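Local coordinates for protein importin subunit beta-1 (Saccharomyces cerevisiae, PDB 5OWU) that carries proteins into the nucleus by associating with importin alpha, which binds the classical nuclear localization signal of the cargo, at residues A269-T274 with E288-I293; P327-L332 with G352-L357; E231-E236 with A243-L248; F317-I322 with G363-E368; P278-A283 with W345-S350. All coordinates share one frame; numbering follows the deposited sequence.

How the contacts relate
The five contacts lie in consecutive HEAT repeats, 6 to 8, and in the link that leads on to repeat 9, on one part of the superhelix. Contacts 3, 1 and 2 each join the two helices of a single repeat, 6, 7 and 8 in turn; contact 5 joins repeat 7 to repeat 8, and contact 4 joins repeat 8 to the short link leading into repeat 9. Contact 1 touches all the others: its centre is about 11 Å from that of contact 2 and about 12 Å from that of contact 3. Contact 2 also touches contact 5. Contacts 3 and 4, their centres about 26 Å apart, do not touch. The chain of another protein comes within reach of contacts 1, 3 and 4.

Contact 1: A269-T274 with E288-I293; sequences ALTIAT and EFWSTI
A buried helix-helix contact inside HEAT repeat 7 brings Thr271 against Phe289 and Trp290, pairing one indole N-H with one threonine hydroxyl and surrounding that bond with apolar groups. The segments 269-274 and 288-293 run at 129° to each other, with their axes 11.0 Å apart at closest approach, so the gap is bridged by side chains. Trp290 spans most of it: its NE1 donates to Thr271 OG1 at 2.9 Å, with an N-H...O angle of 142°. The hydroxyl oxygen sits near the edge of the indole, tilted somewhat out of the ring plane, and the bond is bent. Thr271 OG1 lies between its own backbone N and carbonyl carbon (chi1 65°), a placing that also lets it bond to Leu267 O one turn back in the helix. The buried oxygen thus serves the indole and its own helix together. The same torsion turns the methyl CG2 to Phe289, where it comes obliquely to within 3.6 Å of CD2. Phe289 in turn lays CD2 over one face of the Trp290 indole, near its rim, and Ile293 CD1 lies over the same face, also toward the rim, 3.6 Å above the plane. On the benzo side, Ile272 CG1 approaches Trp290 CZ2 more loosely, at 4.4 Å. Beyond the two segments, Phe289 and Ile293 pack on Met252 of helix 238-255, while Trp290 reaches Ser321 of helix 317-332 and Cys354 and Phe358 of helix 347-362, so that the indole lies where repeats 7 and 8 meet.

Contact 2: P327-L332 with G352-L357; sequences PNLLNL and GACLQL
Leu329 spreads both its methyl groups over Cys354: CD1 lies 3.8 Å from SG of Cys354, and CD2 is 3.9 Å from the same sulfur and also touches CB. The thiol sulfur is therefore met by the whole fork of the leucine. CD1 reaches further, to the backbone N of Leu355, at 4.1 Å. Cys354 carries its sulfur anti to the backbone N (chi1 -173°), which brings it across to the leucine. Beside this pair, Leu330 and Leu355 meet through a single methyl each, CD2 to CD2 at 3.9 Å, their side chains crossing obliquely. All four residues are buried, and apolar side chains make the contact, with no polar bond between the segments. Cut back to an alanine, Leu329 would offer the thiol neither methyl, and a gap would probably open beside Cys354. Leu329 also packs on Met275 and Phe358, and Leu355 on Ala392 and Ser395 of helix 383-395, which carries the packing into the next repeat. With axes 9.6 Å apart and N-to-C directions at 146°, the two segments form the antiparallel helix pair of a HEAT repeat, here the eighth, with Leu329, Leu330 and Leu355 packing together with Cys354 between its helices.

Contact 3: E231-E236 with A243-L248; sequences EATQAE and AAFGCL
Apolar packing brings CB of Ala232 to 3.5 Å from CB of Ala244, tighter than usual van der Waals contact, and Ala244 CB also lies against the backbone N of Thr233. With small residues on each side, the backbones come near, and the CA atoms of Thr233 and Ala244 are only 5.1 Å apart. Thr233 does most of the rest with its methyl. CG2 touches Ala244 CB at 3.5 Å and, crossing at about a right angle, Leu248 CD1 at 3.7 Å.

A CH-pi interaction adds to this: CG2 sits over one face of the Phe245 ring, 4.3 Å from its centroid and 17° off the normal, while Thr233 CB lies 3.8 Å from CE2 of Phe245. The polar end of the threonine has its partners on its own side. OG1 bonds to Cys230 O and accepts from Gln234 NE2 at 2.9 Å, nearly straight at 162° and in the plane of the amide. The torsion chi1 of 67° suits both roles, tucking OG1 against the helix and sending CG2 across. A serine in place of Thr233 would probably lose the CH-pi contact with Phe245 and leave Leu248 CD1 without its methyl neighbour.

Helix 219-233 ends here, with Gln234 leaving helical geometry just after it, so the packing lies close to the short linker that joins the two helices of HEAT repeat 6, a helical hairpin.

Contact 4: F317-I322 with G363-E368; sequences FALSSI and GNHILE
The link from HEAT repeat 8 to repeat 9 packs here against the first helix of repeat 8, with His365 as the meeting point. Leu319 reaches over one face of its imidazole: CD1 lies 3.3 Å from CG of His365 and 3.5 Å from the ring centroid, only 19° off the normal, a close CH-pi contact made toward the CG and ND1 side of the ring. Leu319 holds its CG anti to the backbone N (chi1 -174°), which carries CD1 out to the ring. His365 is exposed, and Leu319 partly so. Ile322, one turn on in helix 317-332, comes in at about a right angle and sets CD1 3.5 Å from His365 CB, while its CG2 rests 3.6 Å from the carbonyl O of His365. The imidazole belongs to a short 3-10 turn, 364-366, which follows Gly363, of positive phi, at the end of helix 347-362 and leads into helix 367-377; here this connection joins HEAT repeat 8 to repeat 9. Two buried isoleucines meet more loosely, Ile322 CG2 and Ile366 CD1 being 4.4 Å apart. Ile322 also touches Phe358 and Cys362 of helix 347-362, and Ile366 packs on Ile396 and Pro400.

Contact 5: P278-A283 with W345-S350; sequences PNDKVA and WNVSMS
The backbones come close where two helices begin, the CA atoms of Asp280 and Val347 lying 5.8 Å apart near the starts of helix 280-306 and helix 347-362. Val347 provides the touching surface. Its CG1, held between its own backbone N and carbonyl carbon (chi1 62°), meets the side chain of Asp280 at about a right angle, 3.8 Å from CG of the carboxylate group. Its CB lies 3.8 Å from the carbonyl O of Asp280, and CG2, on the other branch, reaches CB of Ala283 at 4.2 Å. The valine thus lies against Asp280 and, more loosely, Ala283 in the first turn of helix 280-306. That turn is capped by Asn279, whose OD1 accepts from Val282 N at 3.2 Å and, weakly, from Lys281 N. In the other segment Trp345 NE1 donates to Ser350 OG at 2.7 Å, fastening the residues before helix 347-362 to its first turn. Leu332 of helix 317-332 packs on both Ala283 and Val347. Asp280 OD1 forms a salt bridge with Arg335, whose side chain also touches Val347. The carboxylate therefore has a charged partner although a methyl group lies against it, and both the arginine and its place in the first turn of a helix would probably favour its ionised form.

Contact 1: A269-T274 with E288-I293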
# COMPACT_ATOMS: atom_id res chain seq x y z
N ALA A 269 -19.01 21.58 -15.80
CA ALA A 269 -18.81 23.02 -15.90
C ALA A 269 -18.22 23.60 -14.62
O ALA A 269 -17.25 24.36 -14.66
CB ALA A 269 -20.14 23.70 -16.24
N LEU A 270 -18.78 23.22 -13.46
CA LEU A 270 -18.34 23.79 -12.19
C LEU A 270 -16.86 23.50 -11.93
O LEU A 270 -16.07 24.41 -11.64
CB LEU A 270 -19.19 23.24 -11.04
CG LEU A 270 -20.69 23.59 -11.01
CD1 LEU A 270 -21.36 22.90 -9.84
CD2 LEU A 270 -20.91 25.09 -10.93
N THR A 271 -16.47 22.23 -12.01
CA THR A 271 -15.10 21.86 -11.67
C THR A 271 -14.11 22.43 -12.68
O THR A 271 -13.02 22.88 -12.31
CB THR A 271 -14.96 20.34 -11.56
OG1 THR A 271 -15.19 19.72 -12.83
CG2 THR A 271 -15.94 19.79 -10.53
N ILE A 272 -14.49 22.44 -13.96
CA ILE A 272 -13.62 23.05 -14.96
C ILE A 272 -13.43 24.53 -14.66
O ILE A 272 -12.33 25.07 -14.80
CB ILE A 272 -14.17 22.83 -16.38
CG1 ILE A 272 -13.99 21.35 -16.76
CG2 ILE A 272 -13.47 23.74 -17.38
CD1 ILE A 272 -14.51 20.99 -18.13
N ALA A 273 -14.50 25.20 -14.25
CA ALA A 273 -14.42 26.63 -13.95
C ALA A 273 -13.46 26.88 -12.80
O ALA A 273 -12.56 27.72 -12.91
CB ALA A 273 -15.81 27.17 -13.63
N THR A 274 -13.63 26.15 -11.69
CA THR A 274 -12.79 26.42 -10.53
C THR A 274 -11.36 25.90 -10.68
O THR A 274 -10.50 26.30 -9.89
CB THR A 274 -13.43 25.82 -9.27
OG1 THR A 274 -13.92 24.50 -9.55
CG2 THR A 274 -14.58 26.70 -8.80
N GLU A 288 -8.07 17.09 -7.83
CA GLU A 288 -8.30 15.80 -7.19
C GLU A 288 -9.57 15.15 -7.70
O GLU A 288 -9.64 13.93 -7.87
CB GLU A 288 -8.35 15.95 -5.66
CG GLU A 288 -8.70 14.65 -4.93
CD GLU A 288 -7.73 13.52 -5.21
OE1 GLU A 288 -6.56 13.81 -5.58
OE2 GLU A 288 -8.12 12.34 -5.07
N PHE A 289 -10.61 15.96 -7.95
CA PHE A 289 -11.83 15.40 -8.53
C PHE A 289 -11.57 14.73 -9.87
O PHE A 289 -12.02 13.60 -10.13
CB PHE A 289 -12.87 16.51 -8.68
CG PHE A 289 -14.19 16.02 -9.17
CD1 PHE A 289 -14.96 15.19 -8.38
CD2 PHE A 289 -14.67 16.38 -10.42
CE1 PHE A 289 -16.18 14.73 -8.81
CE2 PHE A 289 -15.90 15.92 -10.86
CZ PHE A 289 -16.65 15.09 -10.05
N TRP A 290 -10.83 15.40 -10.76
CA TRP A 290 -10.62 14.80 -12.07
C TRP A 290 -9.66 13.62 -12.00
O TRP A 290 -9.81 12.65 -12.76
CB TRP A 290 -10.16 15.87 -13.06
CG TRP A 290 -11.34 16.63 -13.56
CD1 TRP A 290 -11.81 17.83 -13.10
CD2 TRP A 290 -12.26 16.20 -14.57
NE1 TRP A 290 -12.95 18.18 -13.78
CE2 TRP A 290 -13.24 17.20 -14.69
CE3 TRP A 290 -12.33 15.08 -15.40
CZ2 TRP A 290 -14.28 17.11 -15.61
CZ3 TRP A 290 -13.37 14.99 -16.30
CH2 TRP A 290 -14.33 16.00 -16.40
N SER A 291 -8.71 13.63 -11.06
CA SER A 291 -7.87 12.46 -10.85
C SER A 291 -8.71 11.27 -10.39
O SER A 291 -8.49 10.14 -10.83
CB SER A 291 -6.76 12.76 -9.84
OG SER A 291 -5.78 13.62 -10.40
N THR A 292 -9.69 11.51 -9.51
CA THR A 292 -10.57 10.43 -9.10
C THR A 292 -11.31 9.84 -10.30
O THR A 292 -11.37 8.61 -10.47
CB THR A 292 -11.57 10.92 -8.04
OG1 THR A 292 -10.86 11.40 -6.90
CG2 THR A 292 -12.48 9.80 -7.60
N ILE A 293 -11.86 10.71 -11.15
CA ILE A 293 -12.52 10.22 -12.37
C ILE A 293 -11.57 9.33 -13.17
O ILE A 293 -11.93 8.20 -13.56
CB ILE A 293 -13.03 11.39 -13.21
CG1 ILE A 293 -14.19 12.08 -12.50
CG2 ILE A 293 -13.46 10.91 -14.59
CD1 ILE A 293 -14.68 13.35 -13.19

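Contact 2: P327-L332 with G352-L357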
# COMPACT_ATOMS: atom_id res chain seq x y z
N PRO A 327 -6.09 22.01 -20.77
CA PRO A 327 -5.43 23.33 -20.76
C PRO A 327 -5.35 23.95 -19.37
O PRO A 327 -4.34 24.59 -19.03
CB PRO A 327 -6.29 24.15 -21.72
CG PRO A 327 -6.88 23.14 -22.65
CD PRO A 327 -7.12 21.91 -21.82
N ASN A 328 -6.38 23.77 -18.55
CA ASN A 328 -6.34 24.31 -17.19
C ASN A 328 -5.31 23.59 -16.31
O ASN A 328 -4.59 24.24 -15.54
CB ASN A 328 -7.74 24.23 -16.58
CG ASN A 328 -8.75 25.10 -17.33
OD1 ASN A 328 -8.37 26.06 -18.01
ND2 ASN A 328 -10.02 24.76 -17.21
N LEU A 329 -5.22 22.26 -16.42
CA LEU A 329 -4.16 21.53 -15.71
C LEU A 329 -2.79 22.06 -16.10
O LEU A 329 -1.96 22.42 -15.23
CB LEU A 329 -4.24 20.03 -16.04
CG LEU A 329 -5.33 19.15 -15.45
CD1 LEU A 329 -5.21 17.75 -16.05
CD2 LEU A 329 -5.20 19.09 -13.93
N LEU A 330 -2.52 22.09 -17.41
CA LEU A 330 -1.25 22.60 -17.90
C LEU A 330 -0.94 23.96 -17.29
O LEU A 330 0.17 24.20 -16.81
CB LEU A 330 -1.28 22.66 -19.43
CG LEU A 330 -1.34 21.28 -20.09
CD1 LEU A 330 -1.71 21.38 -21.57
CD2 LEU A 330 -0.01 20.55 -19.92
N ASN A 331 -1.94 24.85 -17.27
CA ASN A 331 -1.73 26.15 -16.65
C ASN A 331 -1.36 26.02 -15.18
O ASN A 331 -0.58 26.83 -14.66
CB ASN A 331 -2.98 27.02 -16.80
CG ASN A 331 -2.84 28.36 -16.10
OD1 ASN A 331 -2.07 29.22 -16.54
ND2 ASN A 331 -3.57 28.55 -15.01
N LEU A 332 -1.90 25.02 -14.48
CA LEU A 332 -1.54 24.84 -13.08
C LEU A 332 -0.09 24.41 -12.91
O LEU A 332 0.47 24.60 -11.82
CB LEU A 332 -2.46 23.82 -12.41
CG LEU A 332 -3.92 24.23 -12.24
CD1 LEU A 332 -4.73 23.06 -11.69
CD2 LEU A 332 -4.06 25.45 -11.34
N GLY A 352 0.37 17.70 -12.25
CA GLY A 352 1.20 16.76 -13.00
C GLY A 352 0.72 15.33 -12.87
O GLY A 352 0.61 14.60 -13.86
N ALA A 353 0.43 14.89 -11.64
CA ALA A 353 -0.08 13.54 -11.46
C ALA A 353 -1.39 13.34 -12.22
O ALA A 353 -1.62 12.30 -12.85
CB ALA A 353 -0.26 13.24 -9.97
N CYS A 354 -2.26 14.35 -12.17
CA CYS A 354 -3.53 14.26 -12.88
C CYS A 354 -3.29 14.14 -14.38
O CYS A 354 -3.90 13.29 -15.05
CB CYS A 354 -4.38 15.49 -12.56
SG CYS A 354 -6.04 15.38 -13.23
N LEU A 355 -2.40 14.97 -14.92
CA LEU A 355 -2.08 14.89 -16.34
C LEU A 355 -1.61 13.49 -16.72
O LEU A 355 -2.00 12.97 -17.78
CB LEU A 355 -1.00 15.93 -16.67
CG LEU A 355 -0.57 16.05 -18.13
CD1 LEU A 355 -1.77 16.41 -19.03
CD2 LEU A 355 0.54 17.09 -18.25
N GLN A 356 -0.80 12.86 -15.87
CA GLN A 356 -0.36 11.50 -16.19
C GLN A 356 -1.53 10.53 -16.18
O GLN A 356 -1.58 9.61 -17.01
CB GLN A 356 0.73 11.07 -15.21
CG GLN A 356 1.95 11.97 -15.28
CD GLN A 356 3.01 11.59 -14.27
OE1 GLN A 356 3.12 10.44 -13.86
NE2 GLN A 356 3.81 12.58 -13.86
N LEU A 357 -2.48 10.70 -15.26
CA LEU A 357 -3.68 9.86 -15.28
C LEU A 357 -4.48 10.06 -16.57
O LEU A 357 -4.98 9.10 -17.16
CB LEU A 357 -4.55 10.16 -14.06
CG LEU A 357 -3.97 9.73 -12.71
CD1 LEU A 357 -4.82 10.26 -11.56
CD2 LEU A 357 -3.87 8.22 -12.63

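Contact 3: E231-E236 with A243-L248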
# COMPACT_ATOMS: atom_id res chain seq x y z
N GLU A 231 -24.00 22.28 -3.99
CA GLU A 231 -24.23 23.54 -3.30
C GLU A 231 -23.07 23.79 -2.35
O GLU A 231 -22.52 24.90 -2.32
CB GLU A 231 -25.57 23.50 -2.56
CG GLU A 231 -26.03 24.85 -2.01
CD GLU A 231 -25.06 25.45 -1.01
OE1 GLU A 231 -24.66 26.62 -1.19
OE2 GLU A 231 -24.69 24.75 -0.04
N ALA A 232 -22.67 22.77 -1.59
CA ALA A 232 -21.59 22.97 -0.63
C ALA A 232 -20.26 23.23 -1.32
O ALA A 232 -19.44 23.99 -0.79
CB ALA A 232 -21.47 21.76 0.30
N THR A 233 -20.00 22.61 -2.47
CA THR A 233 -18.75 22.89 -3.17
C THR A 233 -18.68 24.32 -3.66
O THR A 233 -17.58 24.83 -3.88
CB THR A 233 -18.55 21.97 -4.37
OG1 THR A 233 -19.53 22.26 -5.37
CG2 THR A 233 -18.61 20.51 -3.97
N GLN A 234 -19.82 24.98 -3.85
CA GLN A 234 -19.82 26.39 -4.23
C GLN A 234 -19.91 27.34 -3.03
O GLN A 234 -20.07 28.55 -3.23
CB GLN A 234 -20.96 26.67 -5.20
CG GLN A 234 -21.03 25.69 -6.37
CD GLN A 234 -19.74 25.65 -7.17
OE1 GLN A 234 -19.36 26.64 -7.79
NE2 GLN A 234 -19.07 24.50 -7.15
N ALA A 235 -19.80 26.83 -1.80
CA ALA A 235 -19.89 27.69 -0.62
C ALA A 235 -18.71 28.66 -0.55
O ALA A 235 -17.64 28.42 -1.12
CB ALA A 235 -19.96 26.86 0.66
N GLU A 236 -18.91 29.76 0.18
CA GLU A 236 -17.88 30.80 0.25
C GLU A 236 -16.69 30.34 1.08
O GLU A 236 -15.54 30.67 0.75
CB GLU A 236 -18.47 32.09 0.83
CG GLU A 236 -19.57 32.72 -0.02
CD GLU A 236 -19.10 33.07 -1.42
OE1 GLU A 236 -19.75 32.64 -2.40
OE2 GLU A 236 -18.07 33.78 -1.55
N ALA A 243 -14.25 20.10 2.27
CA ALA A 243 -15.02 18.96 2.75
C ALA A 243 -15.99 18.46 1.68
O ALA A 243 -16.11 17.25 1.45
CB ALA A 243 -15.77 19.34 4.03
N ALA A 244 -16.69 19.38 1.02
CA ALA A 244 -17.66 18.99 0.01
C ALA A 244 -16.99 18.27 -1.15
O ALA A 244 -17.54 17.29 -1.68
CB ALA A 244 -18.43 20.21 -0.47
N PHE A 245 -15.80 18.72 -1.56
CA PHE A 245 -15.07 18.05 -2.62
C PHE A 245 -14.57 16.68 -2.18
O PHE A 245 -14.54 15.75 -2.99
CB PHE A 245 -13.92 18.93 -3.12
CG PHE A 245 -14.26 19.75 -4.32
CD1 PHE A 245 -14.32 19.17 -5.58
CD2 PHE A 245 -14.54 21.11 -4.21
CE1 PHE A 245 -14.65 19.92 -6.70
CE2 PHE A 245 -14.86 21.87 -5.32
CZ PHE A 245 -14.92 21.27 -6.57
N GLY A 246 -14.17 16.53 -0.92
CA GLY A 246 -13.90 15.19 -0.41
C GLY A 246 -15.09 14.27 -0.59
O GLY A 246 -14.96 13.13 -1.07
N CYS A 247 -16.28 14.77 -0.24
CA CYS A 247 -17.51 14.02 -0.47
C CYS A 247 -17.69 13.67 -1.93
O CYS A 247 -17.98 12.52 -2.28
CB CYS A 247 -18.72 14.82 -0.01
SG CYS A 247 -19.05 14.67 1.70
N LEU A 248 -17.55 14.66 -2.81
CA LEU A 248 -17.77 14.42 -4.23
C LEU A 248 -16.83 13.34 -4.75
O LEU A 248 -17.24 12.47 -5.51
CB LEU A 248 -17.58 15.71 -5.03
CG LEU A 248 -18.81 16.52 -5.42
CD1 LEU A 248 -18.36 17.67 -6.31
CD2 LEU A 248 -19.87 15.68 -6.12

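Contact 4: F317-I322 with G363-E368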
# COMPACT_ATOMS: atom_id res chain seq x y z
N PHE A 317 -15.82 10.11 -19.12
CA PHE A 317 -15.84 11.51 -18.71
C PHE A 317 -14.54 12.22 -19.10
O PHE A 317 -14.56 13.33 -19.64
CB PHE A 317 -16.04 11.61 -17.20
CG PHE A 317 -17.40 11.15 -16.72
CD1 PHE A 317 -18.56 11.58 -17.37
CD2 PHE A 317 -17.52 10.32 -15.62
CE1 PHE A 317 -19.80 11.17 -16.92
CE2 PHE A 317 -18.76 9.90 -15.18
CZ PHE A 317 -19.91 10.33 -15.83
N ALA A 318 -13.40 11.61 -18.78
CA ALA A 318 -12.11 12.25 -19.03
C ALA A 318 -11.88 12.43 -20.52
O ALA A 318 -11.55 13.53 -20.97
CB ALA A 318 -10.99 11.42 -18.40
N LEU A 319 -12.08 11.36 -21.30
CA LEU A 319 -11.85 11.44 -22.74
C LEU A 319 -12.63 12.59 -23.36
O LEU A 319 -12.06 13.43 -24.07
CB LEU A 319 -12.25 10.11 -23.39
CG LEU A 319 -11.95 9.97 -24.88
CD1 LEU A 319 -10.46 9.97 -25.11
CD2 LEU A 319 -12.57 8.70 -25.44
N SER A 320 -13.93 12.68 -23.07
CA SER A 320 -14.77 13.71 -23.66
C SER A 320 -14.36 15.11 -23.24
O SER A 320 -14.58 16.07 -23.98
CB SER A 320 -16.23 13.48 -23.27
OG SER A 320 -16.66 12.17 -23.61
N SER A 321 -13.78 15.25 -22.05
CA SER A 321 -13.52 16.56 -21.46
C SER A 321 -12.10 17.07 -21.70
O SER A 321 -11.78 18.18 -21.26
CB SER A 321 -13.78 16.51 -19.96
OG SER A 321 -15.05 15.95 -19.68
N ILE A 322 -11.24 16.28 -22.35
CA ILE A 322 -9.83 16.64 -22.49
C ILE A 322 -9.67 18.05 -23.03
O ILE A 322 -8.88 18.85 -22.51
CB ILE A 322 -9.10 15.62 -23.39
CG1 ILE A 322 -8.92 14.30 -22.64
CG2 ILE A 322 -7.75 16.15 -23.83
CD1 ILE A 322 -8.41 13.19 -23.51
N GLY A 363 -4.78 8.00 -23.77
CA GLY A 363 -3.88 7.72 -24.88
C GLY A 363 -3.67 8.92 -25.79
O GLY A 363 -3.45 10.04 -25.34
N ASN A 364 -3.74 8.66 -27.11
CA ASN A 364 -3.43 9.68 -28.10
C ASN A 364 -4.27 10.95 -27.95
O ASN A 364 -3.87 12.01 -28.43
CB ASN A 364 -3.62 9.12 -29.52
CG ASN A 364 -2.61 8.04 -29.86
OD1 ASN A 364 -1.61 7.86 -29.17
ND2 ASN A 364 -2.86 7.33 -30.96
N HIS A 365 -5.44 10.87 -27.31
CA HIS A 365 -6.26 12.08 -27.20
C HIS A 365 -5.60 13.16 -26.35
O HIS A 365 -6.01 14.32 -26.43
CB HIS A 365 -7.63 11.74 -26.62
CG HIS A 365 -8.54 11.05 -27.58
ND1 HIS A 365 -8.46 9.70 -27.86
CD2 HIS A 365 -9.57 11.52 -28.33
CE1 HIS A 365 -9.39 9.37 -28.73
NE2 HIS A 365 -10.08 10.46 -29.04
N ILE A 366 -4.58 12.82 -25.56
CA ILE A 366 -3.92 13.83 -24.72
C ILE A 366 -2.92 14.67 -25.51
O ILE A 366 -2.52 15.75 -25.05
CB ILE A 366 -3.22 13.18 -23.52
CG1 ILE A 366 -2.91 14.20 -22.42
CG2 ILE A 366 -1.91 12.49 -23.91
CD1 ILE A 366 -4.11 14.81 -21.78
N LEU A 367 -2.51 14.21 -26.69
CA LEU A 367 -1.30 14.73 -27.34
C LEU A 367 -1.46 16.20 -27.76
O LEU A 367 -0.59 17.03 -27.47
CB LEU A 367 -0.95 13.86 -28.55
CG LEU A 367 -0.52 12.41 -28.29
CD1 LEU A 367 -0.59 11.58 -29.57
CD2 LEU A 367 0.87 12.36 -27.73
N GLU A 368 -2.55 16.54 -28.45
CA GLU A 368 -2.64 17.85 -29.09
C GLU A 368 -2.51 19.00 -28.09
O GLU A 368 -1.65 19.87 -28.27
CB GLU A 368 -3.93 17.93 -29.90
CG GLU A 368 -4.06 19.18 -30.77
CD GLU A 368 -4.47 20.42 -29.99
OE1 GLU A 368 -3.93 21.51 -30.26
OE2 GLU A 368 -5.33 20.30 -29.09

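Contact 5: P278-A283 with W345-S350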
# COMPACT_ATOMS: atom_id res chain seq x y z
N PRO A 278 -7.29 31.38 -8.87
CA PRO A 278 -5.95 31.77 -8.42
C PRO A 278 -5.59 31.23 -7.04
O PRO A 278 -4.44 31.38 -6.62
CB PRO A 278 -6.01 33.31 -8.42
CG PRO A 278 -7.45 33.63 -8.28
CD PRO A 278 -8.20 32.54 -8.96
N ASN A 279 -6.54 30.63 -6.33
CA ASN A 279 -6.27 30.01 -5.03
C ASN A 279 -5.83 28.57 -5.26
O ASN A 279 -6.58 27.77 -5.82
CB ASN A 279 -7.52 30.06 -4.15
CG ASN A 279 -7.26 29.52 -2.76
OD1 ASN A 279 -6.98 28.33 -2.58
ND2 ASN A 279 -7.37 30.38 -1.76
N ASP A 280 -4.61 28.24 -4.80
CA ASP A 280 -4.05 26.92 -5.09
C ASP A 280 -4.84 25.80 -4.43
O ASP A 280 -4.92 24.70 -4.98
CB ASP A 280 -2.58 26.86 -4.63
CG ASP A 280 -1.68 27.79 -5.41
OD1 ASP A 280 -2.10 28.29 -6.48
OD2 ASP A 280 -0.54 28.02 -4.96
N LYS A 281 -5.44 26.06 -3.27
CA LYS A 281 -6.20 25.02 -2.58
C LYS A 281 -7.48 24.67 -3.35
O LYS A 281 -7.81 23.49 -3.53
CB LYS A 281 -6.53 25.48 -1.15
CG LYS A 281 -7.51 24.60 -0.36
CD LYS A 281 -6.80 23.47 0.37
CE LYS A 281 -7.76 22.77 1.33
NZ LYS A 281 -8.17 23.65 2.46
N VAL A 282 -8.21 25.68 -3.80
CA VAL A 282 -9.43 25.45 -4.57
C VAL A 282 -9.11 24.66 -5.83
O VAL A 282 -9.67 23.57 -6.10
CB VAL A 282 -10.11 26.79 -4.91
CG1 VAL A 282 -11.40 26.58 -5.70
CG2 VAL A 282 -10.38 27.60 -3.64
N ALA A 283 -8.18 25.19 -6.63
CA ALA A 283 -7.76 24.51 -7.85
C ALA A 283 -7.37 23.07 -7.54
O ALA A 283 -7.78 22.14 -8.25
CB ALA A 283 -6.60 25.26 -8.50
N TRP A 345 4.69 19.53 -1.17
CA TRP A 345 3.67 19.29 -2.18
C TRP A 345 2.84 20.55 -2.43
O TRP A 345 2.65 21.38 -1.54
CB TRP A 345 2.77 18.13 -1.74
CG TRP A 345 1.86 17.64 -2.81
CD1 TRP A 345 0.56 18.02 -3.03
CD2 TRP A 345 2.17 16.67 -3.83
NE1 TRP A 345 0.05 17.35 -4.11
CE2 TRP A 345 1.01 16.52 -4.62
CE3 TRP A 345 3.31 15.93 -4.14
CZ2 TRP A 345 0.96 15.64 -5.70
CZ3 TRP A 345 3.26 15.06 -5.22
CH2 TRP A 345 2.09 14.93 -5.99
N ASN A 346 2.35 20.68 -3.66
CA ASN A 346 1.53 21.83 -4.04
C ASN A 346 0.61 21.43 -5.19
O ASN A 346 0.60 20.28 -5.63
CB ASN A 346 2.42 23.02 -4.42
CG ASN A 346 2.94 22.92 -5.83
OD1 ASN A 346 2.73 23.82 -6.65
ND2 ASN A 346 3.62 21.82 -6.13
N VAL A 347 -0.16 22.41 -5.68
CA VAL A 347 -1.11 22.15 -6.75
C VAL A 347 -0.40 21.77 -8.05
O VAL A 347 -0.95 21.01 -8.86
CB VAL A 347 -2.03 23.37 -6.97
CG1 VAL A 347 -1.22 24.59 -7.38
CG2 VAL A 347 -3.11 23.07 -8.00
N SER A 348 0.81 22.27 -8.27
CA SER A 348 1.50 21.96 -9.52
C SER A 348 1.83 20.47 -9.60
O SER A 348 1.70 19.85 -10.66
CB SER A 348 2.77 22.80 -9.65
OG SER A 348 3.79 22.33 -8.79
N MET A 349 2.22 19.87 -8.47
CA MET A 349 2.49 18.44 -8.45
C MET A 349 1.22 17.62 -8.62
O MET A 349 1.21 16.61 -9.34
CB MET A 349 3.20 18.06 -7.14
CG MET A 349 4.58 18.70 -7.00
SD MET A 349 5.36 18.38 -5.41
CE MET A 349 6.90 19.27 -5.59
N SER A 350 0.12 18.05 -7.99
CA SER A 350 -1.16 17.36 -8.19
C SER A 350 -1.60 17.43 -9.64
O SER A 350 -2.13 16.45 -10.19
CB SER A 350 -2.23 17.97 -7.29
OG SER A 350 -1.80 17.99 -5.93